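Local coordinates for metallo-beta-lactamase (Pseudomonas stutzeri, PDB 4ZEJ), which probably hydrolyses beta-lactam antibiotics to substituted beta-amino acids with the help of zinc, as a class B metallo-beta-lactamase, at residues E79-G84 / P197-I202; E68-V73 / T123-L128; T57-I62 / K86-Q91. All coordinates share one frame; numbering follows the deposited sequence.

Contact 1: residues E79-G84 / P197-I202; sequences EDRTAG and PGHGKI. With ZN (zinc ion), chain C.
The second zinc site of the enzyme, the Asp-Cys-His site, is put together here: Asp80 and His199 bring their side chains to one zinc ion from segments more than a hundred residues apart, and Cys157 supplies a third protein ligand. Asp80 binds through a single oxygen, OD2, which lies 2.0 Å from the zinc, while OD1 stays 3.4 Å from the metal. His199 binds through NE2, 2.2 Å from the zinc. The carboxylate and imidazole planes are only 12° apart, and OD2 of Asp80 comes to the edge of the ring, near its plane, at 3.0 Å from NE2 of His199; the closeness is that of two ligands sharing a metal. On the far side of the ring, ND1 is hydrogen-bonded to the backbone oxygen of Ser31, which helps fix its rotation.

Asp80 closes the His-X-His-X-Asp zinc motif that runs from His76 through His78, a signature of the metallo-beta-lactamase fold, and it sits at the short helix 79-82. A chi1 of 64° sets its CG between the backbone N and carbonyl carbon, turning the carboxylate to the metal.

Arg81 forms a second shell. Its chain bends at chi2 and chi3, so that the guanidinium doubles back on the neighbouring carboxylate: NH2 forms a salt bridge to Asp80 OD2 at 3.0 Å, meeting the oxygen from above the carboxylate plane, 45° out of it, and NE adds a weak bond to the same atom. NH2 also reaches over to the backbone oxygen of Gly198, a weak bond of 3.3 Å. NH1 is held by Asp47 and by the backbone oxygen of Asn33, tying the guanidinium in place beside the metal.

Contact 2: residues E68-V73 / T123-L128; sequences ELLGSV and TLVDGL
Leu70 and Val125 meet where the two beta-sheets face each other in the alpha-beta/beta-alpha sandwich of the metallo-beta-lactamase fold, strand 68-73 belonging to the seven-stranded sheet and segment 123-128 to the edge hairpin of the five-stranded one. The joint is wholly apolar and consists of two separate pairs of side chains.

At the outer pair, the two chains pass each other at a slant. Leu70 has CG beside the backbone N, opposite the carbonyl carbon, and continues extended to CD1 (chi2 -178°), which carries that methyl across to Val125 CG1 at 3.6 Å. Val125 offers a forked surface: CG1 does the touching, and CG2 is a slightly more distant neighbour, 4.3 Å from Leu70 CD1.

The inner pair is buried. Leu124 stretches CD1 toward Val73, and the methyl settles over the branch point, 4.0 Å from Val73 CB and about 4.3 Å from each of the methyls CG1 and CG2 of Val73. This even straddling follows from the Val73 rotamer (chi1 65°), which places CG1 between backbone N and carbonyl carbon and CG2 opposite the N. Leu124 also packs on Phe44 and Tyr96, from strands on the two flanks of 68-73, so the leucine spans three strands of the facing sheet; Val125 likewise touches Phe44.

Beyond Leu124 the chain reverses in a type I' turn with Asp126 and Gly127 at its corners, closed by Leu128 N donating to Val125 O at 3.1 Å.

Contact 3: residues T57-I62 / K86-Q91; sequences TLVHWI and KWLNDQ
The backbone oxygen of Trp87 is gripped twice by Gln91: by its main-chain N at 3.1 Å, as expected in a helix, and by its side-chain NE2 at 2.9 Å, a weak bond bent to 123°. To reach that oxygen the glutamine folds back over its own helix end, and NE2 comes to lie 3.4 Å above the plane of the Trp87 indole, over its centre. NE2 thus sits over one face of the ring while bonding weakly to a carbonyl oxygen in the last turn of helix 85-90.

The ring so covered turns its six-membered half toward helix 52-64. Trp87 has CG opposite the backbone N (chi1 -166°), which swings the indole out to Val59, and the two side chains come from opposite directions. CZ3 of Trp87 does the touching, 3.8 Å from Val59 CG2 and 4.1 Å from Val59 CB; the methyl comes to the ring at a slant. Val59 CG1 is close to the same carbon, at 4.2 Å, so the aromatic corner nestles against both branches of the valine.

CG2 of Val59 has a second neighbour in CD2 of Leu88, also 3.8 Å away, whose side chain crosses that of the valine at an angle. One valine methyl therefore meets both an indole corner and a leucine methyl, presented by successive residues of the other helix. The Gln91 bond stays within 86-91, and what joins the two segments is apolar packing.

Around it, Trp87 extends along helix 52-64 to Asp52, Thr55 and Glu56. Val59 and Leu88 share Ile93 as a neighbour, and beneath them strand 68-73 contributes Leu69 under Val59 and Ser72 under Leu88, so that both helices pack on the same face of the seven-stranded sheet.

How the contacts relate
Strand 68-73 ties the set together. Contact 2 lies on its face toward the five-stranded sheet, while the helices of contact 3, 15 Å away between centres, cover its other face, where Leu69 also touches Ile62. Contact 1 follows where the chain leaves this strand toward the metal; its centre is 19 Å from contact 2 and 17 Å from contact 3, and segment 79-84 adjoins 86-91 in sequence. Along the chain the order is 57-62, 68-73, 79-84, 86-91, 123-128, 197-202, so the three pairings interlock. Contacts 2 and 3 thereby join helix layer, sheet and opposing sheet, while contact 1, away from them, builds a zinc site whose ligands come from distant parts of the chain.

Contact 1: residues E79-G84 / P197-I202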
loop_
_atom_site.group_PDB
_atom_site.type_symbol
_atom_site.label_atom_id
_atom_site.label_comp_id
_atom_site.label_asym_id
_atom_site.label_seq_id
_atom_site.Cartn_x
_atom_site.Cartn_y
_atom_site.Cartn_z
ATOM N N GLU A 79 -10.788 -0.875 -1.088
ATOM C CA GLU A 79 -11.067 0.287 -0.233
ATOM C C GLU A 79 -10.038 0.566 0.858
ATOM O O GLU A 79 -9.820 1.736 1.217
ATOM C CB GLU A 79 -12.457 0.166 0.402
ATOM C CG GLU A 79 -13.585 0.347 -0.599
ATOM C CD GLU A 79 -14.974 0.227 0.014
ATOM O OE1 GLU A 79 -15.138 0.483 1.237
ATOM O OE2 GLU A 79 -15.920 -0.104 -0.736
ATOM N N ASP A 80 -9.387 -0.478 1.376
ATOM C CA ASP A 80 -8.326 -0.264 2.371
ATOM C C ASP A 80 -7.099 0.471 1.803
ATOM O O ASP A 80 -6.290 0.964 2.570
ATOM C CB ASP A 80 -7.912 -1.560 3.096
ATOM C CG ASP A 80 -7.304 -2.599 2.184
ATOM O OD1 ASP A 80 -7.841 -2.825 1.099
ATOM O OD2 ASP A 80 -6.308 -3.229 2.559
ATOM N N ARG A 81 -6.972 0.553 0.475
ATOM C CA ARG A 81 -5.899 1.312 -0.187
ATOM C C ARG A 81 -6.327 2.671 -0.777
ATOM O O ARG A 81 -5.482 3.541 -1.009
ATOM C CB ARG A 81 -5.353 0.494 -1.361
ATOM C CG ARG A 81 -4.989 -0.958 -1.123
ATOM C CD ARG A 81 -3.772 -1.113 -0.232
ATOM N NE ARG A 81 -4.139 -1.464 1.121
ATOM C CZ ARG A 81 -3.359 -1.355 2.195
ATOM N NH1 ARG A 81 -2.116 -0.855 2.140
ATOM N NH2 ARG A 81 -3.848 -1.748 3.357
ATOM N N THR A 82 -7.610 2.799 -1.099
ATOM C CA THR A 82 -8.153 3.868 -1.935
ATOM C C THR A 82 -9.307 4.663 -1.307
ATOM O O THR A 82 -9.766 5.618 -1.921
ATOM C CB THR A 82 -8.689 3.291 -3.265
ATOM O OG1 THR A 82 -9.716 2.329 -2.984
ATOM C CG2 THR A 82 -7.578 2.677 -4.083
ATOM N N ALA A 83 -9.757 4.311 -0.101
ATOM C CA ALA A 83 -10.928 4.971 0.522
ATOM C C ALA A 83 -10.848 6.504 0.513
ATOM O O ALA A 83 -11.859 7.180 0.326
ATOM C CB ALA A 83 -11.139 4.479 1.957
ATOM N N GLY A 84 -9.659 7.043 0.732
ATOM C CA GLY A 84 -9.456 8.493 0.803
ATOM C C GLY A 84 -9.187 9.229 -0.495
ATOM O O GLY A 84 -8.973 10.448 -0.470
ATOM N N PRO A 197 3.921 -5.126 5.209
ATOM C CA PRO A 197 2.699 -5.713 4.646
ATOM C C PRO A 197 1.529 -4.726 4.712
ATOM O O PRO A 197 1.560 -3.771 5.481
ATOM C CB PRO A 197 2.441 -6.908 5.574
ATOM C CG PRO A 197 2.914 -6.430 6.901
ATOM C CD PRO A 197 4.105 -5.539 6.615
ATOM N N GLY A 198 0.496 -4.984 3.911
ATOM C CA GLY A 198 -0.730 -4.210 3.941
ATOM C C GLY A 198 -1.455 -4.329 5.275
ATOM O O GLY A 198 -2.139 -3.411 5.686
ATOM N N HIS A 199 -1.303 -5.473 5.938
ATOM C CA HIS A 199 -1.956 -5.744 7.217
ATOM C C HIS A 199 -1.000 -6.473 8.136
ATOM O O HIS A 199 -0.346 -7.413 7.714
ATOM C CB HIS A 199 -3.182 -6.625 6.994
ATOM C CG HIS A 199 -4.150 -6.064 6.011
ATOM N ND1 HIS A 199 -5.073 -5.100 6.348
ATOM C CD2 HIS A 199 -4.314 -6.299 4.688
ATOM C CE1 HIS A 199 -5.780 -4.777 5.283
ATOM N NE2 HIS A 199 -5.344 -5.500 4.264
ATOM N N GLY A 200 -0.899 -6.029 9.387
ATOM C CA GLY A 200 -0.062 -6.695 10.367
ATOM C C GLY A 200 1.332 -6.119 10.566
ATOM O O GLY A 200 1.649 -5.006 10.146
ATOM N N LYS A 201 2.166 -6.910 11.226
ATOM C CA LYS A 201 3.440 -6.459 11.750
ATOM C C LYS A 201 4.517 -6.334 10.659
ATOM O O LYS A 201 4.619 -7.196 9.780
ATOM C CB LYS A 201 3.904 -7.460 12.812
ATOM C CG LYS A 201 5.082 -6.994 13.630
ATOM C CD LYS A 201 5.397 -7.996 14.724
ATOM C CE LYS A 201 6.717 -7.677 15.383
ATOM N NZ LYS A 201 6.809 -8.268 16.752
ATOM N N ILE A 202 5.329 -5.284 10.723
ATOM C CA ILE A 202 6.429 -5.146 9.746
ATOM C C ILE A 202 7.554 -6.133 10.067
ATOM O O ILE A 202 7.651 -6.649 11.181
ATOM C CB ILE A 202 6.978 -3.701 9.638
ATOM C CG1 ILE A 202 7.824 -3.300 10.838
ATOM C CG2 ILE A 202 5.831 -2.729 9.384
ATOM C CD1 ILE A 202 8.469 -1.932 10.678
HETATM ZN ZN ZN C . -5.522 -5.061 2.163
#

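Contact 2: residues E68-V73 / T123-L128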
loop_
_atom_site.group_PDB
_atom_site.type_symbol
_atom_site.label_atom_id
_atom_site.label_comp_id
_atom_site.label_asym_id
_atom_site.label_seq_id
_atom_site.Cartn_x
_atom_site.Cartn_y
_atom_site.Cartn_z
ATOM N N GLU A 68 5.303 19.692 2.782
ATOM C CA GLU A 68 4.573 19.905 1.543
ATOM C C GLU A 68 4.074 18.572 0.989
ATOM O O GLU A 68 4.879 17.710 0.648
ATOM C CB GLU A 68 5.472 20.571 0.505
ATOM C CG GLU A 68 4.698 21.176 -0.642
ATOM C CD GLU A 68 3.622 22.118 -0.148
ATOM O OE1 GLU A 68 3.957 23.078 0.590
ATOM O OE2 GLU A 68 2.436 21.877 -0.470
ATOM N N LEU A 69 2.758 18.421 0.883
ATOM C CA LEU A 69 2.172 17.134 0.502
ATOM C C LEU A 69 2.096 17.045 -1.008
ATOM O O LEU A 69 1.288 17.720 -1.629
ATOM C CB LEU A 69 0.793 16.952 1.127
ATOM C CG LEU A 69 0.058 15.645 0.822
ATOM C CD1 LEU A 69 0.897 14.413 1.163
ATOM C CD2 LEU A 69 -1.254 15.642 1.592
ATOM N N LEU A 70 2.952 16.213 -1.586
ATOM C CA LEU A 70 3.025 16.050 -3.036
ATOM C C LEU A 70 1.964 15.101 -3.608
ATOM O O LEU A 70 1.752 15.080 -4.826
ATOM C CB LEU A 70 4.419 15.568 -3.434
ATOM C CG LEU A 70 5.575 16.523 -3.126
ATOM C CD1 LEU A 70 6.875 15.914 -3.633
ATOM C CD2 LEU A 70 5.338 17.888 -3.744
ATOM N N GLY A 71 1.305 14.323 -2.757
ATOM C CA GLY A 71 0.223 13.455 -3.205
ATOM C C GLY A 71 0.218 12.086 -2.557
ATOM O O GLY A 71 0.916 11.858 -1.571
ATOM N N SER A 72 -0.608 11.199 -3.116
ATOM C CA SER A 72 -0.750 9.821 -2.651
ATOM C C SER A 72 -0.651 8.851 -3.817
ATOM O O SER A 72 -0.983 9.208 -4.947
ATOM C CB SER A 72 -2.098 9.616 -1.964
ATOM O OG SER A 72 -3.170 9.662 -2.903
ATOM N N VAL A 73 -0.216 7.626 -3.534
ATOM C CA VAL A 73 -0.326 6.519 -4.495
ATOM C C VAL A 73 -1.024 5.358 -3.806
ATOM O O VAL A 73 -0.797 5.136 -2.612
ATOM C CB VAL A 73 1.039 6.077 -5.068
ATOM C CG1 VAL A 73 1.957 5.473 -3.995
ATOM C CG2 VAL A 73 0.849 5.084 -6.204
ATOM N N THR A 123 8.177 5.789 -11.620
ATOM C CA THR A 123 8.973 6.541 -10.679
ATOM C C THR A 123 8.181 7.779 -10.240
ATOM O O THR A 123 7.624 8.495 -11.078
ATOM C CB THR A 123 10.300 6.934 -11.356
ATOM O OG1 THR A 123 11.118 5.765 -11.467
ATOM C CG2 THR A 123 11.054 7.973 -10.573
ATOM N N LEU A 124 8.147 8.028 -8.934
ATOM C CA LEU A 124 7.498 9.211 -8.362
ATOM C C LEU A 124 8.508 10.031 -7.584
ATOM O O LEU A 124 9.492 9.495 -7.072
ATOM C CB LEU A 124 6.363 8.793 -7.421
ATOM C CG LEU A 124 5.055 8.332 -8.054
ATOM C CD1 LEU A 124 4.218 7.598 -7.019
ATOM C CD2 LEU A 124 4.299 9.523 -8.626
ATOM N N VAL A 125 8.253 11.331 -7.489
ATOM C CA VAL A 125 9.080 12.248 -6.705
ATOM C C VAL A 125 10.584 12.114 -7.045
ATOM O O VAL A 125 11.417 11.875 -6.166
ATOM C CB VAL A 125 8.827 12.081 -5.178
ATOM C CG1 VAL A 125 9.300 13.317 -4.410
ATOM C CG2 VAL A 125 7.350 11.837 -4.890
ATOM N N ASP A 126 10.905 12.236 -8.336
ATOM C CA ASP A 126 12.297 12.293 -8.825
ATOM C C ASP A 126 13.150 11.116 -8.328
ATOM O O ASP A 126 14.249 11.303 -7.805
ATOM C CB ASP A 126 12.952 13.624 -8.424
ATOM C CG ASP A 126 12.251 14.835 -9.028
ATOM O OD1 ASP A 126 12.523 15.162 -10.204
ATOM O OD2 ASP A 126 11.445 15.474 -8.316
ATOM N N GLY A 127 12.609 9.908 -8.445
ATOM C CA GLY A 127 13.336 8.687 -8.076
ATOM C C GLY A 127 13.212 8.220 -6.629
ATOM O O GLY A 127 13.679 7.133 -6.300
ATOM N N LEU A 128 12.587 9.020 -5.764
ATOM C CA LEU A 128 12.449 8.679 -4.339
ATOM C C LEU A 128 11.559 7.451 -4.141
ATOM O O LEU A 128 11.790 6.645 -3.241
ATOM C CB LEU A 128 11.846 9.863 -3.577
ATOM C CG LEU A 128 11.566 9.732 -2.077
ATOM C CD1 LEU A 128 12.853 9.690 -1.286
ATOM C CD2 LEU A 128 10.688 10.873 -1.593
#

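Contact 3: residues T57-I62 / K86-Q91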
loop_
_atom_site.group_PDB
_atom_site.type_symbol
_atom_site.label_atom_id
_atom_site.label_comp_id
_atom_site.label_asym_id
_atom_site.label_seq_id
_atom_site.Cartn_x
_atom_site.Cartn_y
_atom_site.Cartn_z
ATOM N N THR A 57 -7.370 13.315 9.141
ATOM C CA THR A 57 -6.423 13.329 10.259
ATOM C C THR A 57 -4.968 13.248 9.797
ATOM O O THR A 57 -4.132 14.035 10.243
ATOM C CB THR A 57 -6.717 12.199 11.245
ATOM O OG1 THR A 57 -8.060 12.354 11.714
ATOM C CG2 THR A 57 -5.762 12.243 12.437
ATOM N N LEU A 58 -4.694 12.311 8.892
ATOM C CA LEU A 58 -3.377 12.120 8.328
ATOM C C LEU A 58 -2.874 13.371 7.602
ATOM O O LEU A 58 -1.730 13.800 7.816
ATOM C CB LEU A 58 -3.394 10.942 7.350
ATOM C CG LEU A 58 -2.068 10.620 6.654
ATOM C CD1 LEU A 58 -1.055 10.168 7.693
ATOM C CD2 LEU A 58 -2.249 9.580 5.553
ATOM N N VAL A 59 -3.719 13.941 6.748
ATOM C CA VAL A 59 -3.348 15.149 5.985
ATOM C C VAL A 59 -3.098 16.341 6.933
ATOM O O VAL A 59 -2.136 17.106 6.753
ATOM C CB VAL A 59 -4.403 15.464 4.896
ATOM C CG1 VAL A 59 -4.149 16.807 4.231
ATOM C CG2 VAL A 59 -4.410 14.367 3.830
ATOM N N HIS A 60 -3.936 16.481 7.953
ATOM C CA HIS A 60 -3.739 17.516 8.966
ATOM C C HIS A 60 -2.412 17.364 9.694
ATOM O O HIS A 60 -1.752 18.358 9.968
ATOM C CB HIS A 60 -4.892 17.522 9.978
ATOM C CG HIS A 60 -6.145 18.132 9.454
ATOM N ND1 HIS A 60 -7.108 18.681 10.273
ATOM C CD2 HIS A 60 -6.570 18.338 8.184
ATOM C CE1 HIS A 60 -8.080 19.178 9.531
ATOM N NE2 HIS A 60 -7.781 18.973 8.262
ATOM N N TRP A 61 -2.030 16.126 10.006
ATOM C CA TRP A 61 -0.757 15.860 10.668
ATOM C C TRP A 61 0.427 16.277 9.787
ATOM O O TRP A 61 1.374 16.910 10.275
ATOM C CB TRP A 61 -0.652 14.383 11.079
ATOM C CG TRP A 61 0.665 13.990 11.734
ATOM C CD1 TRP A 61 0.966 14.033 13.063
ATOM C CD2 TRP A 61 1.829 13.473 11.076
ATOM N NE1 TRP A 61 2.249 13.588 13.274
ATOM C CE2 TRP A 61 2.802 13.237 12.071
ATOM C CE3 TRP A 61 2.153 13.210 9.738
ATOM C CZ2 TRP A 61 4.079 12.744 11.771
ATOM C CZ3 TRP A 61 3.426 12.717 9.438
ATOM C CH2 TRP A 61 4.371 12.484 10.456
ATOM N N ILE A 62 0.353 15.941 8.501
ATOM C CA ILE A 62 1.405 16.271 7.536
ATOM C C ILE A 62 1.596 17.798 7.458
ATOM O O ILE A 62 2.731 18.303 7.525
ATOM C CB ILE A 62 1.082 15.667 6.142
ATOM C CG1 ILE A 62 1.218 14.141 6.195
ATOM C CG2 ILE A 62 2.014 16.203 5.060
ATOM C CD1 ILE A 62 0.654 13.412 4.998
ATOM N N LYS A 86 -11.180 10.104 -3.031
ATOM C CA LYS A 86 -12.180 11.152 -3.286
ATOM C C LYS A 86 -11.922 12.388 -2.416
ATOM O O LYS A 86 -11.914 13.526 -2.926
ATOM C CB LYS A 86 -13.593 10.610 -3.069
ATOM C CG LYS A 86 -14.682 11.647 -3.220
ATOM C CD LYS A 86 -16.042 10.995 -3.220
ATOM C CE LYS A 86 -17.138 12.037 -3.184
ATOM N NZ LYS A 86 -17.099 12.932 -4.370
ATOM N N TRP A 87 -11.694 12.161 -1.119
ATOM C CA TRP A 87 -11.375 13.245 -0.180
ATOM C C TRP A 87 -10.156 14.029 -0.645
ATOM O O TRP A 87 -10.189 15.264 -0.670
ATOM C CB TRP A 87 -11.160 12.715 1.241
ATOM C CG TRP A 87 -11.159 13.790 2.299
ATOM C CD1 TRP A 87 -12.213 14.173 3.083
ATOM C CD2 TRP A 87 -10.053 14.626 2.683
ATOM N NE1 TRP A 87 -11.831 15.193 3.927
ATOM C CE2 TRP A 87 -10.511 15.482 3.708
ATOM C CE3 TRP A 87 -8.719 14.728 2.263
ATOM C CZ2 TRP A 87 -9.689 16.426 4.310
ATOM C CZ3 TRP A 87 -7.903 15.666 2.865
ATOM C CH2 TRP A 87 -8.389 16.504 3.877
ATOM N N LEU A 88 -9.100 13.315 -1.037
ATOM C CA LEU A 88 -7.873 13.959 -1.527
ATOM C C LEU A 88 -8.144 14.761 -2.798
ATOM O O LEU A 88 -7.722 15.928 -2.894
ATOM C CB LEU A 88 -6.759 12.921 -1.756
ATOM C CG LEU A 88 -6.238 12.251 -0.474
ATOM C CD1 LEU A 88 -5.395 11.021 -0.783
ATOM C CD2 LEU A 88 -5.441 13.193 0.408
ATOM N N ASN A 89 -8.854 14.150 -3.754
ATOM C CA ASN A 89 -9.248 14.846 -4.992
ATOM C C ASN A 89 -9.991 16.146 -4.703
ATOM O O ASN A 89 -9.657 17.198 -5.268
ATOM C CB ASN A 89 -10.105 13.951 -5.911
ATOM C CG ASN A 89 -9.324 12.789 -6.521
ATOM O OD1 ASN A 89 -8.091 12.777 -6.524
ATOM N ND2 ASN A 89 -10.049 11.792 -7.033
ATOM N N ASP A 90 -10.978 16.078 -3.808
ATOM C CA ASP A 90 -11.805 17.245 -3.447
ATOM C C ASP A 90 -11.023 18.365 -2.752
ATOM O O ASP A 90 -11.387 19.539 -2.857
ATOM C CB ASP A 90 -13.002 16.820 -2.573
ATOM C CG ASP A 90 -14.033 15.989 -3.332
ATOM O OD1 ASP A 90 -14.016 15.958 -4.577
ATOM O OD2 ASP A 90 -14.879 15.360 -2.674
ATOM N N GLN A 91 -9.943 18.002 -2.067
ATOM C CA GLN A 91 -9.058 18.970 -1.408
ATOM C C GLN A 91 -7.863 19.393 -2.297
ATOM O O GLN A 91 -6.956 20.085 -1.825
ATOM C CB GLN A 91 -8.595 18.385 -0.054
ATOM C CG GLN A 91 -9.440 18.789 1.156
ATOM C CD GLN A 91 -10.937 18.619 0.970
ATOM O OE1 GLN A 91 -11.660 19.600 0.857
ATOM N NE2 GLN A 91 -11.411 17.375 0.958
#